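Side-chain contacts in pectate lyase 47 (Bacillus sp. TS-47, PDB 1VBL), which cleaves pectate, the polygalacturonate of plant cell walls, by beta-elimination and binds calcium: residues A[262-267]-A[289-294]; A[192-195]-A[201-204]; A[6-9]-A[14-17]; A[120-125]-A[168-173]; A[309-314]-A[334-339]. One frame throughout, in Å; residues are numbered along the deposited sequence.

Contact 1 (A[262-267]-A[289-294])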
# COMPACT_ATOMS: atom_id res chain seq x y z
N SER A 262 10.44 9.17 14.48
CA SER A 262 11.49 10.18 14.63
C SER A 262 11.85 10.99 13.39
O SER A 262 12.65 11.93 13.49
CB SER A 262 12.75 9.52 15.19
OG SER A 262 13.17 8.45 14.35
N ARG A 263 11.29 10.66 12.24
CA ARG A 263 11.61 11.41 11.03
C ARG A 263 10.82 12.71 10.99
O ARG A 263 9.77 12.79 10.34
CB ARG A 263 11.31 10.57 9.78
CG ARG A 263 11.83 11.20 8.48
CD ARG A 263 11.65 10.26 7.30
NE ARG A 263 12.35 10.73 6.10
CZ ARG A 263 12.03 11.82 5.42
NH1 ARG A 263 11.00 12.57 5.80
NH2 ARG A 263 12.72 12.16 4.34
N MET A 264 11.32 13.72 11.68
CA MET A 264 10.65 15.01 11.73
C MET A 264 10.56 15.63 10.34
O MET A 264 9.81 16.57 10.12
CB MET A 264 11.40 15.96 12.67
CG MET A 264 11.42 15.50 14.13
SD MET A 264 9.77 15.14 14.79
CE MET A 264 9.95 13.42 15.22
N ALA A 265 11.33 15.08 9.40
CA ALA A 265 11.32 15.58 8.03
C ALA A 265 9.96 15.34 7.39
O ALA A 265 9.62 15.96 6.37
CB ALA A 265 12.41 14.89 7.22
N ASP A 266 9.17 14.44 7.98
CA ASP A 266 7.84 14.14 7.46
C ASP A 266 6.81 15.18 7.92
O ASP A 266 5.74 15.30 7.32
CB ASP A 266 7.37 12.75 7.90
CG ASP A 266 8.02 11.64 7.10
OD1 ASP A 266 8.54 11.93 6.00
OD2 ASP A 266 8.01 10.48 7.56
N SER A 267 7.13 15.91 8.97
CA SER A 267 6.22 16.92 9.50
C SER A 267 5.87 17.93 8.40
O SER A 267 6.75 18.43 7.70
CB SER A 267 6.86 17.65 10.68
OG SER A 267 5.94 18.56 11.26
N VAL A 289 -1.20 6.09 10.09
CA VAL A 289 -0.67 7.42 9.81
C VAL A 289 0.22 8.09 10.84
O VAL A 289 -0.01 7.98 12.04
CB VAL A 289 -1.84 8.40 9.53
CG1 VAL A 289 -1.29 9.76 9.15
CG2 VAL A 289 -2.74 7.84 8.45
N ARG A 290 1.22 8.81 10.34
CA ARG A 290 2.13 9.60 11.15
C ARG A 290 2.25 10.97 10.45
O ARG A 290 2.36 11.02 9.23
CB ARG A 290 3.55 8.99 11.20
CG ARG A 290 3.71 7.65 11.95
CD ARG A 290 5.19 7.23 11.90
NE ARG A 290 5.54 6.13 12.81
CZ ARG A 290 5.65 4.85 12.45
NH1 ARG A 290 5.43 4.47 11.19
NH2 ARG A 290 5.99 3.93 13.35
N PHE A 291 2.11 12.19 11.04
CA PHE A 291 2.40 13.58 10.67
C PHE A 291 1.50 14.35 9.73
O PHE A 291 1.33 15.54 9.92
CB PHE A 291 3.81 13.68 10.09
CG PHE A 291 4.86 13.15 11.00
CD1 PHE A 291 5.27 13.89 12.11
CD2 PHE A 291 5.39 11.89 10.80
CE1 PHE A 291 6.20 13.37 12.99
CE2 PHE A 291 6.31 11.36 11.66
CZ PHE A 291 6.72 12.10 12.77
N GLY A 292 0.83 13.27 8.81
CA GLY A 292 -0.02 13.90 7.83
C GLY A 292 -1.47 14.21 8.06
O GLY A 292 -2.15 13.57 8.86
N GLN A 293 -1.93 15.23 7.34
CA GLN A 293 -3.32 15.63 7.35
C GLN A 293 -3.85 14.68 6.29
O GLN A 293 -3.71 14.90 5.09
CB GLN A 293 -3.45 17.09 6.91
CG GLN A 293 -3.02 18.05 8.01
CD GLN A 293 -3.16 19.51 7.64
OE1 GLN A 293 -3.12 20.38 8.51
NE2 GLN A 293 -3.31 19.80 6.35
N VAL A 294 -4.42 13.58 6.77
CA VAL A 294 -4.95 12.54 5.91
C VAL A 294 -6.47 12.53 5.96
O VAL A 294 -7.07 12.39 7.02
CB VAL A 294 -4.40 11.15 6.34
CG1 VAL A 294 -5.00 10.07 5.46
CG2 VAL A 294 -2.87 11.14 6.24
O HOH W 1 3.06 17.16 10.76

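Contact 2 (A[192-195]-A[201-204])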
# COMPACT_ATOMS: atom_id res chain seq x y z
N ILE A 192 3.17 -1.01 -4.67
CA ILE A 192 3.44 0.38 -5.00
C ILE A 192 4.07 1.04 -3.78
O ILE A 192 3.50 1.04 -2.69
CB ILE A 192 2.16 1.16 -5.38
CG1 ILE A 192 1.59 0.62 -6.69
CG2 ILE A 192 2.48 2.65 -5.52
CD1 ILE A 192 0.36 1.37 -7.19
N SER A 193 5.26 1.59 -3.98
CA SER A 193 5.99 2.25 -2.91
C SER A 193 6.25 3.69 -3.33
O SER A 193 6.94 3.95 -4.32
CB SER A 193 7.31 1.53 -2.65
OG SER A 193 8.07 2.23 -1.67
N ILE A 194 5.69 4.63 -2.58
CA ILE A 194 5.84 6.05 -2.86
C ILE A 194 6.81 6.64 -1.84
O ILE A 194 6.51 6.69 -0.64
CB ILE A 194 4.47 6.75 -2.77
CG1 ILE A 194 3.50 6.09 -3.76
CG2 ILE A 194 4.61 8.23 -3.04
CD1 ILE A 194 2.06 6.60 -3.67
N GLU A 195 7.97 7.08 -2.32
CA GLU A 195 9.00 7.64 -1.44
C GLU A 195 9.51 8.98 -1.96
O GLU A 195 9.95 9.08 -3.11
CB GLU A 195 10.17 6.65 -1.33
CG GLU A 195 9.73 5.20 -1.13
CD GLU A 195 10.89 4.21 -1.19
OE1 GLU A 195 10.61 2.99 -1.30
OE2 GLU A 195 12.06 4.63 -1.13
N TRP A 201 -1.54 9.88 -8.12
CA TRP A 201 -2.92 9.44 -8.09
C TRP A 201 -2.96 7.94 -8.36
O TRP A 201 -2.56 7.49 -9.42
CB TRP A 201 -3.73 10.19 -9.15
CG TRP A 201 -5.20 9.87 -9.15
CD1 TRP A 201 -5.98 9.54 -8.08
CD2 TRP A 201 -6.08 9.94 -10.28
NE1 TRP A 201 -7.29 9.40 -8.47
CE2 TRP A 201 -7.38 9.64 -9.81
CE3 TRP A 201 -5.90 10.23 -11.64
CZ2 TRP A 201 -8.50 9.62 -10.66
CZ3 TRP A 201 -7.02 10.21 -12.48
CH2 TRP A 201 -8.30 9.91 -11.99
N ILE A 202 -3.43 7.19 -7.37
CA ILE A 202 -3.56 5.74 -7.46
C ILE A 202 -5.06 5.50 -7.49
O ILE A 202 -5.73 5.64 -6.48
CB ILE A 202 -2.95 5.06 -6.23
CG1 ILE A 202 -1.49 5.51 -6.05
CG2 ILE A 202 -3.07 3.54 -6.36
CD1 ILE A 202 -0.61 5.27 -7.27
N ASP A 203 -5.58 5.11 -8.65
CA ASP A 203 -7.03 4.96 -8.80
C ASP A 203 -7.50 3.72 -9.56
O ASP A 203 -6.90 3.31 -10.54
CB ASP A 203 -7.53 6.24 -9.50
CG ASP A 203 -9.01 6.20 -9.82
OD1 ASP A 203 -9.82 6.56 -8.94
OD2 ASP A 203 -9.36 5.80 -10.95
N HIS A 204 -8.60 3.14 -9.08
CA HIS A 204 -9.19 1.95 -9.70
C HIS A 204 -8.23 0.79 -9.95
O HIS A 204 -8.19 0.23 -11.04
CB HIS A 204 -9.90 2.31 -11.01
CG HIS A 204 -11.28 2.89 -10.81
ND1 HIS A 204 -11.51 4.24 -10.72
CD2 HIS A 204 -12.48 2.29 -10.67
CE1 HIS A 204 -12.80 4.45 -10.54
NE2 HIS A 204 -13.41 3.28 -10.50

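Contact 3 (A[6-9]-A[14-17])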
# COMPACT_ATOMS: atom_id res chain seq x y z
N GLU A 6 -6.86 10.82 -19.36
CA GLU A 6 -7.62 11.27 -18.20
C GLU A 6 -6.72 11.70 -17.05
O GLU A 6 -5.70 11.07 -16.77
CB GLU A 6 -8.56 10.17 -17.72
CG GLU A 6 -9.85 10.06 -18.52
CD GLU A 6 -10.73 8.91 -18.08
OE1 GLU A 6 -10.72 8.59 -16.87
OE2 GLU A 6 -11.43 8.32 -18.93
N VAL A 7 -7.10 12.79 -16.39
CA VAL A 7 -6.33 13.30 -15.27
C VAL A 7 -7.19 13.47 -14.03
O VAL A 7 -8.41 13.32 -14.08
CB VAL A 7 -5.67 14.65 -15.61
CG1 VAL A 7 -4.79 14.50 -16.86
CG2 VAL A 7 -6.73 15.72 -15.84
N LEU A 8 -6.54 13.76 -12.91
CA LEU A 8 -7.21 13.95 -11.63
C LEU A 8 -8.11 15.19 -11.66
O LEU A 8 -7.71 16.26 -12.13
CB LEU A 8 -6.16 14.12 -10.53
CG LEU A 8 -6.70 14.23 -9.10
CD1 LEU A 8 -7.13 12.86 -8.62
CD2 LEU A 8 -5.62 14.80 -8.19
N LYS A 9 -9.33 15.05 -11.14
CA LYS A 9 -10.27 16.17 -11.10
C LYS A 9 -9.63 17.31 -10.31
O LYS A 9 -8.81 17.08 -9.41
CB LYS A 9 -11.59 15.75 -10.45
CG LYS A 9 -12.35 14.67 -11.20
CD LYS A 9 -12.13 13.29 -10.56
CE LYS A 9 -10.65 12.91 -10.54
NZ LYS A 9 -10.37 11.63 -9.89
N TRP A 14 -5.78 15.55 -1.95
CA TRP A 14 -4.52 16.28 -1.83
C TRP A 14 -3.67 16.32 -3.10
O TRP A 14 -2.91 17.27 -3.30
CB TRP A 14 -3.70 15.71 -0.67
CG TRP A 14 -4.08 16.26 0.68
CD1 TRP A 14 -4.54 15.56 1.76
CD2 TRP A 14 -3.94 17.62 1.12
NE1 TRP A 14 -4.69 16.39 2.85
CE2 TRP A 14 -4.33 17.66 2.48
CE3 TRP A 14 -3.52 18.81 0.50
CZ2 TRP A 14 -4.31 18.85 3.23
CZ3 TRP A 14 -3.50 19.98 1.25
CH2 TRP A 14 -3.89 19.99 2.60
N ALA A 15 -3.80 15.31 -3.95
CA ALA A 15 -3.02 15.28 -5.19
C ALA A 15 -3.47 16.37 -6.16
O ALA A 15 -2.82 16.63 -7.17
CB ALA A 15 -3.15 13.92 -5.86
N ALA A 16 -4.59 17.02 -5.86
CA ALA A 16 -5.11 18.09 -6.71
C ALA A 16 -4.48 19.44 -6.35
O ALA A 16 -4.67 20.43 -7.05
CB ALA A 16 -6.63 18.17 -6.58
N TYR A 17 -3.72 19.46 -5.26
CA TYR A 17 -3.07 20.68 -4.80
C TYR A 17 -2.26 21.35 -5.91
O TYR A 17 -1.58 20.69 -6.69
CB TYR A 17 -2.14 20.37 -3.62
CG TYR A 17 -1.43 21.59 -3.08
CD1 TYR A 17 -2.11 22.51 -2.27
CD2 TYR A 17 -0.11 21.85 -3.41
CE1 TYR A 17 -1.47 23.65 -1.79
CE2 TYR A 17 0.54 23.00 -2.94
CZ TYR A 17 -0.15 23.89 -2.14
OH TYR A 17 0.49 25.03 -1.68

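Contact 4 (A[120-125]-A[168-173])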
# COMPACT_ATOMS: atom_id res chain seq x y z
N LYS A 120 19.08 -8.10 -2.53
CA LYS A 120 19.38 -6.98 -3.41
C LYS A 120 19.22 -7.35 -4.88
O LYS A 120 18.74 -6.55 -5.68
CB LYS A 120 20.81 -6.47 -3.18
CG LYS A 120 21.19 -5.33 -4.11
CD LYS A 120 22.63 -4.90 -3.92
CE LYS A 120 23.01 -3.84 -4.96
NZ LYS A 120 22.07 -2.69 -4.93
N LYS A 121 19.61 -8.57 -5.23
CA LYS A 121 19.48 -9.01 -6.62
C LYS A 121 18.01 -9.08 -7.03
O LYS A 121 17.65 -8.71 -8.15
CB LYS A 121 20.15 -10.38 -6.82
CG LYS A 121 20.23 -10.79 -8.29
CD LYS A 121 21.05 -12.05 -8.50
CE LYS A 121 21.01 -12.48 -9.96
NZ LYS A 121 21.79 -13.72 -10.23
N GLN A 122 17.15 -9.54 -6.14
CA GLN A 122 15.73 -9.61 -6.48
C GLN A 122 15.15 -8.20 -6.53
O GLN A 122 14.39 -7.86 -7.43
CB GLN A 122 14.96 -10.47 -5.48
CG GLN A 122 13.45 -10.45 -5.73
CD GLN A 122 12.71 -11.55 -4.99
OE1 GLN A 122 13.00 -11.84 -3.83
NE2 GLN A 122 11.73 -12.16 -5.65
N LYS A 123 15.53 -7.38 -5.55
CA LYS A 123 15.05 -6.00 -5.48
C LYS A 123 15.38 -5.23 -6.76
O LYS A 123 14.51 -4.61 -7.36
CB LYS A 123 15.67 -5.30 -4.27
CG LYS A 123 15.20 -3.87 -4.05
CD LYS A 123 16.18 -2.84 -4.57
CE LYS A 123 17.54 -2.97 -3.88
NZ LYS A 123 17.41 -3.00 -2.39
N ASP A 124 16.65 -5.28 -7.17
CA ASP A 124 17.07 -4.58 -8.37
C ASP A 124 16.34 -5.03 -9.63
O ASP A 124 16.31 -4.31 -10.62
CB ASP A 124 18.59 -4.72 -8.57
CG ASP A 124 19.40 -3.95 -7.54
OD1 ASP A 124 18.83 -3.05 -6.88
OD2 ASP A 124 20.60 -4.23 -7.39
N ARG A 125 15.76 -6.23 -9.60
CA ARG A 125 15.05 -6.74 -10.77
C ARG A 125 13.53 -6.56 -10.77
O ARG A 125 12.95 -6.23 -11.81
CB ARG A 125 15.37 -8.22 -11.00
CG ARG A 125 14.54 -8.88 -12.11
CD ARG A 125 15.15 -10.20 -12.57
NE ARG A 125 16.44 -9.99 -13.23
CZ ARG A 125 16.59 -9.67 -14.51
NH1 ARG A 125 15.53 -9.53 -15.30
NH2 ARG A 125 17.80 -9.46 -15.00
N PRO A 168 3.98 -8.59 -4.39
CA PRO A 168 5.25 -9.25 -4.65
C PRO A 168 5.71 -10.09 -3.47
O PRO A 168 5.46 -9.75 -2.31
CB PRO A 168 6.19 -8.09 -4.94
CG PRO A 168 5.65 -7.01 -4.07
CD PRO A 168 4.16 -7.13 -4.29
N LEU A 169 6.39 -11.19 -3.77
CA LEU A 169 6.91 -12.08 -2.74
C LEU A 169 8.40 -11.83 -2.58
O LEU A 169 9.14 -11.81 -3.56
CB LEU A 169 6.68 -13.54 -3.17
CG LEU A 169 5.91 -14.50 -2.26
CD1 LEU A 169 4.61 -13.89 -1.79
CD2 LEU A 169 5.64 -15.78 -3.04
N ASP A 170 8.83 -11.62 -1.34
CA ASP A 170 10.24 -11.40 -1.03
C ASP A 170 10.81 -12.79 -0.74
O ASP A 170 10.46 -13.40 0.27
CB ASP A 170 10.38 -10.52 0.21
CG ASP A 170 11.82 -10.09 0.48
OD1 ASP A 170 12.74 -10.86 0.15
OD2 ASP A 170 12.01 -8.99 1.03
N TYR A 171 11.67 -13.29 -1.62
CA TYR A 171 12.25 -14.63 -1.45
C TYR A 171 13.27 -14.73 -0.32
O TYR A 171 13.64 -15.83 0.10
CB TYR A 171 12.92 -15.11 -2.74
CG TYR A 171 11.99 -15.34 -3.91
CD1 TYR A 171 10.69 -15.80 -3.72
CD2 TYR A 171 12.44 -15.16 -5.22
CE1 TYR A 171 9.86 -16.08 -4.81
CE2 TYR A 171 11.62 -15.44 -6.31
CZ TYR A 171 10.33 -15.90 -6.09
OH TYR A 171 9.53 -16.20 -7.17
N PHE A 172 13.74 -13.58 0.16
CA PHE A 172 14.74 -13.58 1.21
C PHE A 172 14.39 -12.62 2.34
O PHE A 172 15.10 -11.65 2.59
CB PHE A 172 16.10 -13.22 0.60
CG PHE A 172 16.46 -14.08 -0.58
CD1 PHE A 172 16.92 -15.38 -0.40
CD2 PHE A 172 16.25 -13.61 -1.87
CE1 PHE A 172 17.17 -16.20 -1.50
CE2 PHE A 172 16.50 -14.43 -2.98
CZ PHE A 172 16.96 -15.73 -2.79
N PRO A 173 13.28 -12.89 3.04
CA PRO A 173 12.82 -12.05 4.15
C PRO A 173 13.89 -11.99 5.23
O PRO A 173 14.62 -12.95 5.45
CB PRO A 173 11.58 -12.78 4.65
CG PRO A 173 11.10 -13.54 3.46
CD PRO A 173 12.39 -14.05 2.86
O HOH W 2 14.45 -10.40 -2.00

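Contact 5 (A[309-314]-A[334-339])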
# COMPACT_ATOMS: atom_id res chain seq x y z
N TYR A 309 -6.94 -13.98 6.37
CA TYR A 309 -6.28 -12.87 7.03
C TYR A 309 -7.10 -12.38 8.22
O TYR A 309 -8.24 -11.96 8.06
CB TYR A 309 -6.07 -11.72 6.04
CG TYR A 309 -5.07 -12.05 4.95
CD1 TYR A 309 -3.72 -11.74 5.10
CD2 TYR A 309 -5.47 -12.74 3.80
CE1 TYR A 309 -2.79 -12.10 4.14
CE2 TYR A 309 -4.54 -13.11 2.83
CZ TYR A 309 -3.20 -12.79 3.01
OH TYR A 309 -2.29 -13.16 2.05
N ASP A 310 -6.51 -12.45 9.41
CA ASP A 310 -7.21 -12.00 10.60
C ASP A 310 -7.30 -10.48 10.53
O ASP A 310 -6.64 -9.86 9.70
CB ASP A 310 -6.43 -12.41 11.86
CG ASP A 310 -6.39 -13.92 12.05
OD1 ASP A 310 -7.47 -14.54 12.10
OD2 ASP A 310 -5.28 -14.48 12.15
N PHE A 311 -8.13 -9.90 11.38
CA PHE A 311 -8.26 -8.45 11.42
C PHE A 311 -7.66 -7.96 12.72
O PHE A 311 -7.96 -8.51 13.79
CB PHE A 311 -9.73 -8.03 11.34
CG PHE A 311 -9.95 -6.57 11.64
CD1 PHE A 311 -10.38 -6.16 12.90
CD2 PHE A 311 -9.71 -5.61 10.67
CE1 PHE A 311 -10.56 -4.81 13.19
CE2 PHE A 311 -9.89 -4.25 10.95
CZ PHE A 311 -10.31 -3.85 12.21
N GLN A 312 -6.82 -6.94 12.65
CA GLN A 312 -6.20 -6.39 13.84
C GLN A 312 -6.76 -5.00 14.13
O GLN A 312 -7.25 -4.74 15.23
CB GLN A 312 -4.67 -6.31 13.67
CG GLN A 312 -3.94 -5.91 14.94
CD GLN A 312 -2.45 -5.69 14.72
OE1 GLN A 312 -1.78 -6.50 14.09
NE2 GLN A 312 -1.93 -4.59 15.25
N TYR A 313 -6.66 -4.11 13.15
CA TYR A 313 -7.17 -2.75 13.30
C TYR A 313 -7.26 -2.10 11.92
O TYR A 313 -6.66 -2.58 10.96
CB TYR A 313 -6.26 -1.93 14.22
CG TYR A 313 -4.97 -1.47 13.58
CD1 TYR A 313 -4.92 -0.27 12.86
CD2 TYR A 313 -3.80 -2.22 13.68
CE1 TYR A 313 -3.74 0.17 12.27
CE2 TYR A 313 -2.60 -1.79 13.09
CZ TYR A 313 -2.59 -0.60 12.39
OH TYR A 313 -1.42 -0.15 11.81
N ALA A 314 -8.01 -1.00 11.83
CA ALA A 314 -8.16 -0.31 10.55
C ALA A 314 -7.37 1.00 10.54
O ALA A 314 -6.43 1.15 9.77
CB ALA A 314 -9.63 -0.04 10.27
N TRP A 334 -19.01 -10.78 12.63
CA TRP A 334 -18.93 -11.24 14.01
C TRP A 334 -19.05 -10.00 14.90
O TRP A 334 -18.81 -8.88 14.45
CB TRP A 334 -17.62 -12.01 14.25
CG TRP A 334 -16.38 -11.19 14.47
CD1 TRP A 334 -15.86 -10.80 15.67
CD2 TRP A 334 -15.47 -10.71 13.47
NE1 TRP A 334 -14.67 -10.13 15.48
CE2 TRP A 334 -14.42 -10.06 14.13
CE3 TRP A 334 -15.45 -10.79 12.07
CZ2 TRP A 334 -13.34 -9.48 13.45
CZ3 TRP A 334 -14.38 -10.21 11.38
CH2 TRP A 334 -13.34 -9.56 12.08
N ASP A 335 -19.44 -10.21 16.15
CA ASP A 335 -19.63 -9.10 17.09
C ASP A 335 -18.33 -8.56 17.68
O ASP A 335 -18.07 -8.66 18.87
CB ASP A 335 -20.57 -9.54 18.21
CG ASP A 335 -22.03 -9.55 17.77
OD1 ASP A 335 -22.84 -10.29 18.37
OD2 ASP A 335 -22.38 -8.80 16.84
N ILE A 336 -17.53 -7.94 16.82
CA ILE A 336 -16.26 -7.38 17.23
C ILE A 336 -16.45 -6.18 18.16
O ILE A 336 -17.47 -5.49 18.09
CB ILE A 336 -15.42 -6.92 16.01
CG1 ILE A 336 -14.01 -6.51 16.45
CG2 ILE A 336 -16.11 -5.75 15.32
CD1 ILE A 336 -13.10 -6.11 15.30
N ASP A 337 -15.48 -5.96 19.03
CA ASP A 337 -15.50 -4.82 19.94
C ASP A 337 -15.07 -3.65 19.06
O ASP A 337 -13.92 -3.60 18.62
CB ASP A 337 -14.49 -5.04 21.05
CG ASP A 337 -14.49 -3.93 22.08
OD1 ASP A 337 -14.86 -2.79 21.74
OD2 ASP A 337 -14.10 -4.20 23.24
N PRO A 338 -15.97 -2.70 18.78
CA PRO A 338 -15.59 -1.56 17.93
C PRO A 338 -14.41 -0.71 18.42
O PRO A 338 -13.87 0.10 17.65
CB PRO A 338 -16.89 -0.77 17.80
CG PRO A 338 -17.66 -1.14 19.04
CD PRO A 338 -17.38 -2.61 19.19
N SER A 339 -14.01 -0.88 19.67
CA SER A 339 -12.89 -0.12 20.21
C SER A 339 -11.58 -0.61 19.58
O SER A 339 -10.53 0.01 19.76
CB SER A 339 -12.82 -0.26 21.73
OG SER A 339 -12.37 -1.55 22.11

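Contact 1 (A[262-267]-A[289-294])
Phe291 drives its ring against the short 3-10 turn formed by residues 264-266, joining two turns of the right-handed parallel beta-helix on which polysaccharide lyase family 1 is built. The tight part lies under the buried Asp266: its CB rests 3.6 Å from CD2 of Phe291, approaching the ring obliquely. Over one ring face sits the carbonyl oxygen of Arg263, with O 4.0 Å from Phe291 CZ; this oxygen also accepts the backbone N-H of Asp266. With CG anti to the carbonyl carbon of Phe291 (chi1 -56°), the ring is turned toward the 264-266 turn. A large apolar ring suits the ground beneath that turn. Asp266 suits its place for a double reason: its methylene faces the ring, while its carboxylate turns to a salt bridge with Arg263 and accepts the backbone N of Ser237. The ring of Phe320 runs nearly parallel to that of Phe291 and adds to its packing.

Toward solvent the fit slackens. Exposed Met264 brings only its terminal methyl, with CE 4.3 Å from Phe291 CZ, and Ser267 passes the ring with its CA 4.1 Å from Phe291 CD1. A small polar residue is appropriate at this rim, where a water takes part: it donates to Phe291 O and stands 3.2 Å from Ser267 OG.

Contact 2 (A[192-195]-A[201-204])
The CA atoms of Ile192 and Ile202 are 9.2 Å apart, too far for backbone pairing, because strand 192-195 and strand 200-208 belong to different sheets that face each other across the interior of a right-handed parallel beta-helix. Side chains alone bridge the gap. Ile192 and Ile202 reach toward each other tip to tip, with CD1 of Ile192 4.0 Å from CD1 of Ile202 and 4.1 Å from its CG2. Two residues along the strand, Ile194 meets the same partner lower on its chain, CD1 of Ile194 lying 4.4 Å from CG1 of Ile202. Ile202 thus fits between two isoleucines of the facing strand. In Ile202 CG1 stands beside the backbone N (chi1 -55°), and CD1 and CG2 form the two ends that Ile192 CD1 meets.

Branched aliphatic residues suit these positions: they favour extended backbone and fill a buried apolar core without needing polar partners. Ile152, Ile160 and Leu232 from neighbouring strands add to the same packing. The core lies close to the metal site: the side chain of Ile192 is about 6 Å from that of Asp190, a calcium ligand.

On strand 192-195 the intervening residues, Ser193 and Glu195, are polar. Ser193 OG donates to Glu195 OE1 at 2.7 Å, on the anti lone pair. Beyond Ile202, Asp203 holds the buried His204: ND1 of the imidazole donates to Asp203 OD2 at 2.7 Å, with the oxygen in the ring plane but the donor 38° above the plane of the carboxylate.

Contact 3 (A[6-9]-A[14-17])
One face of the flat peptide group joining Ala15 to Ala16 is covered by a methyl of Leu8: CD2 of Leu8 stands almost straight over Ala15 C, at 3.3 Å, and is 3.4 Å from Ala16 N. A second flat group, the indole of Trp201, receives the other methyl, Leu8 CD1, over one face, while CB of Asp203 lies over the opposite face. The two branches of Leu8 are therefore shared between a peptide plane and an aromatic ring. Trp14 and Tyr17 both send their side chains off the turn on the side away from residues 6-9, where Tyr17 stacks on Phe240 and Trp14 makes a cation-pi contact with Arg271.

Around CD2 the small alanine methyls complete the packing. CB of Ala15 is 3.5 Å from Leu8 CD2, and CB of Ala16 approaches the same atom to 3.9 Å. Leucine suits the position because its forked end, carried with CG anti to the backbone N (chi1 -176°), can serve two neighbours at once. Alanine suits the short 3-10 turn 14-16 because bare methyls let the leucine come right down onto the backbone. Lys9 joins through its main chain, its O being 3.7 Å from Ala16 CB; its ammonium turns instead to a salt bridge with Asp12.

The backbone N-H groups of Trp14 and Ala15 meet Thr273 and Thr242, fixing the turn to strands 272-280 and 239-251. This is plain packing, away from the calcium site, of an N-terminal segment laid over the outside of the right-handed parallel beta-helix characteristic of pectate lyases.

Contact 4 (A[120-125]-A[168-173])
Gln122 leaves helix 110-126 with its CB pointed at the loop 168-173, and its long chain does nearly all the work of the contact with Tyr171. From CB the chain runs out extended, CG lying anti to the backbone N (chi1 174°), so that these apolar carbons merely span the gap and deliver the amide. CD arrives above the rim of the Tyr171 ring, 3.6 Å from its CD2. At the tip the two heteroatoms part company. OE1 accepts the backbone N-H of Tyr171 at 3.0 Å along a fairly straight path (162°), in the carbonyl plane and on a lone pair. It also accepts a hydrogen bond from a water, at 2.7 Å. NE2 swings over one face of the Tyr171 ring, 3.1 Å from CD2, with amide and ring planes 31° apart, and comes 3.3 Å from Leu169 O.

Glutamine suits this place because it combines reach with a neutral acceptor for a main-chain N-H. The same water donates to Asp170 OD1 at 2.8 Å, linking helix and loop a second time. Asp170 is in turn held by Glu188, whose N-H meets OD2, while the hydroxyl of Tyr171 bonds to Asn70.

Within the loop, Asp170 OD1 accepts the backbone N of Phe172 at 2.9 Å, the mark of an Asx turn. The contact thus pins to a helix a turn-bearing loop of the parallel beta-helix near the calcium site, where the side chain of Asp170 lies about 7 Å from that of Asp229, a calcium ligand.

Contact 5 (A[309-314]-A[334-339])
Phe311 meets Ile336 and Trp334 across two loops, and apolar side chains make the whole junction. The first shell is small: CD1 of Ile336 presses obliquely on the rim of the phenyl ring, 3.5 Å from Phe311 CE1, with the two side chains crossing at about a right angle. Nearer the backbone of Phe311, its methylene abuts the indole at its edge, near the ring plane, CB being 4.0 Å from Trp334 CH2.

Torsions present these groups. Trp334 holds CG between its backbone N and carbonyl carbon (chi1 79°), which lays the six-membered ring toward Phe311. The longer branch of Ile336, extended, carries CD1 out to the ring, while the beta-branch adds bulk nearer the backbone.

The next shell fixes the partners. The backbone N of Tyr313 sits 3.7 Å above the centre of the Phe311 ring, and Phe332 meets both Phe311 and Trp334 edge-to-face, while Leu361 supports Ile336. Farther along, Asp337 OD1 accepts the backbone N of Ser339 at 2.9 Å in an Asx turn, shaping the chain after the isoleucine.

Such aromatic and aliphatic packing joins loops on successive turns of the right-handed parallel beta-helix, here those following strands 293-303 and 322-332.

From the N terminus, contact 3 comes first, closing a tight loop of four residues and laying the N-terminal segment over the outer side of the beta-helix. Contact 4 follows, spanning 42 residues to bind helix 110-126 to a loop near the calcium site. Contact 2 closes a short turn between two sheets, and contacts 1 and 5 close loops of 21 and 19 residues farther along the solenoid. All five are in series: none nests or crosses. Contact 3 nevertheless touches two later ones, packing against contact 2 through the indole of Trp201 and reaching contact 1 by a weak hydrogen bond from Trp14 to Gln293.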